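Local coordinates for protein Kif13b (Mus musculus, PDB 5B64), which belongs to the kinesin family and probably works as a microtubule motor, captured here as a fragment bound to another protein, at residues 85-90 and 118-123. Numbering follows the deposited sequence.
Sequences ENRLLD and FYDEQE
D120 OD2 is gripped by two cations: R87 NH1 at 3.1 Å, with an N-H...O angle of 153°, and the ammonium of K83 in the same chain. The R87 bond belongs to an end-on, two-nitrogen arginine-carboxylate salt bridge, whose second arm runs from NH2 of R87 to OD1 of D120, also 3.1 Å. A third link, R87 NH1 to D120 OD1 at 3.4 Å, is weak. This pair ties helix 81-100 to the irregular chain after helix 106-114, which also reaches the antiparallel sheet: NE2 of Q77 on strand 75-80 hydrogen-bonds to D120 O.

D120 CG lies in the guanidinium plane of R87, at that group's edge, with the two oxygens tilted from the plane; the two flat groups are turned 63° apart, so the fork is twisted rather than coplanar. R87 arrives there through a chain bent at chi2 (-58°), while NH2 also donates to P117 O and W79 adds a cation-pi contact. NE of R87 also forms a salt bridge with an acidic side chain of the other protein's chain, which places R87 at the interface. Replacing R87 by an alanine removes both arms of the bridge and would probably leave D120 relying more on K83, and P117 O and the other protein's acidic group without this donor. Two cations beside D120 are likely to stabilise its ionised form, and OD2 receives R87 NH1 on its syn lone pair.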
# COMPACT_ATOMS: atom_id res chain seq x y z
N GLU B 85 13.38 -16.98 -5.69
CA GLU B 85 12.81 -17.71 -6.79
C GLU B 85 11.32 -18.01 -6.54
O GLU B 85 10.49 -17.84 -7.45
CB GLU B 85 13.61 -18.98 -7.02
CG GLU B 85 13.40 -19.60 -8.37
CD GLU B 85 14.56 -20.48 -8.77
OE1 GLU B 85 14.40 -21.29 -9.72
OE2 GLU B 85 15.62 -20.37 -8.12
N ASN B 86 11.00 -18.44 -5.32
CA ASN B 86 9.61 -18.62 -4.88
C ASN B 86 8.79 -17.32 -4.79
O ASN B 86 7.64 -17.27 -5.27
CB ASN B 86 9.54 -19.35 -3.55
CG ASN B 86 9.92 -20.80 -3.67
OD1 ASN B 86 9.57 -21.47 -4.66
ND2 ASN B 86 10.64 -21.30 -2.68
N ARG B 87 9.36 -16.29 -4.17
CA ARG B 87 8.65 -15.02 -4.08
C ARG B 87 8.33 -14.46 -5.45
O ARG B 87 7.29 -13.83 -5.61
CB ARG B 87 9.44 -13.98 -3.30
CG ARG B 87 9.24 -14.06 -1.82
CD ARG B 87 7.78 -13.91 -1.39
NE ARG B 87 7.69 -14.27 0.01
CZ ARG B 87 8.16 -13.51 1.00
NH1 ARG B 87 8.07 -13.94 2.26
NH2 ARG B 87 8.71 -12.33 0.75
N LEU B 88 9.22 -14.69 -6.42
CA LEU B 88 8.95 -14.30 -7.81
C LEU B 88 7.63 -14.88 -8.35
O LEU B 88 6.93 -14.24 -9.13
CB LEU B 88 10.12 -14.66 -8.73
CG LEU B 88 11.21 -13.58 -8.66
CD1 LEU B 88 12.51 -14.04 -9.34
CD2 LEU B 88 10.70 -12.27 -9.26
N LEU B 89 7.28 -16.10 -7.94
CA LEU B 89 6.02 -16.67 -8.32
C LEU B 89 4.90 -15.70 -7.93
O LEU B 89 3.98 -15.43 -8.72
CB LEU B 89 5.83 -18.02 -7.63
CG LEU B 89 6.27 -19.29 -8.36
CD1 LEU B 89 7.42 -19.02 -9.30
CD2 LEU B 89 6.64 -20.42 -7.36
N ASP B 90 5.02 -15.15 -6.73
CA ASP B 90 4.02 -14.25 -6.18
C ASP B 90 4.05 -12.84 -6.79
O ASP B 90 3.00 -12.26 -7.05
CB ASP B 90 4.17 -14.16 -4.65
CG ASP B 90 3.88 -15.49 -3.96
OD1 ASP B 90 2.97 -16.22 -4.41
OD2 ASP B 90 4.58 -15.80 -2.97
N PHE B 118 7.56 -8.27 -1.49
CA PHE B 118 8.90 -7.80 -1.88
C PHE B 118 9.84 -7.65 -0.68
O PHE B 118 11.07 -7.71 -0.82
CB PHE B 118 8.81 -6.48 -2.66
CG PHE B 118 7.92 -6.53 -3.88
CD1 PHE B 118 6.61 -6.05 -3.83
CD2 PHE B 118 8.39 -7.07 -5.09
CE1 PHE B 118 5.79 -6.10 -4.95
CE2 PHE B 118 7.56 -7.12 -6.22
CZ PHE B 118 6.27 -6.63 -6.15
N TYR B 119 9.27 -7.46 0.50
CA TYR B 119 10.09 -7.23 1.69
C TYR B 119 9.35 -7.75 2.93
O TYR B 119 8.12 -7.74 2.98
CB TYR B 119 10.43 -5.73 1.78
CG TYR B 119 11.24 -5.34 2.99
CD1 TYR B 119 12.63 -5.48 3.01
CD2 TYR B 119 10.61 -4.84 4.13
CE1 TYR B 119 13.37 -5.12 4.13
CE2 TYR B 119 11.34 -4.49 5.26
CZ TYR B 119 12.72 -4.62 5.25
OH TYR B 119 13.42 -4.26 6.37
N ASP B 120 10.09 -8.23 3.92
CA ASP B 120 9.45 -8.83 5.08
C ASP B 120 9.59 -7.97 6.34
O ASP B 120 10.70 -7.78 6.84
CB ASP B 120 9.95 -10.26 5.28
CG ASP B 120 9.44 -11.20 4.19
OD1 ASP B 120 8.48 -10.82 3.47
OD2 ASP B 120 9.99 -12.32 4.05
N GLU B 121 8.46 -7.46 6.82
CA GLU B 121 8.43 -6.58 7.99
C GLU B 121 9.13 -7.17 9.20
O GLU B 121 9.84 -6.46 9.91
CB GLU B 121 6.99 -6.17 8.34
N GLN B 122 8.95 -8.48 9.43
CA GLN B 122 9.68 -9.22 10.48
C GLN B 122 9.58 -8.64 11.90
O GLN B 122 10.60 -8.41 12.54
CB GLN B 122 11.17 -9.36 10.11
CG GLN B 122 11.48 -10.42 9.05
CD GLN B 122 12.94 -10.37 8.59
OE1 GLN B 122 13.75 -9.62 9.12
NE2 GLN B 122 13.26 -11.19 7.58
N GLU B 123 8.36 -8.43 12.39
CA GLU B 123 8.19 -7.80 13.70
C GLU B 123 6.99 -8.34 14.47
O GLU B 123 7.00 -8.40 15.70
CB GLU B 123 8.08 -6.28 13.54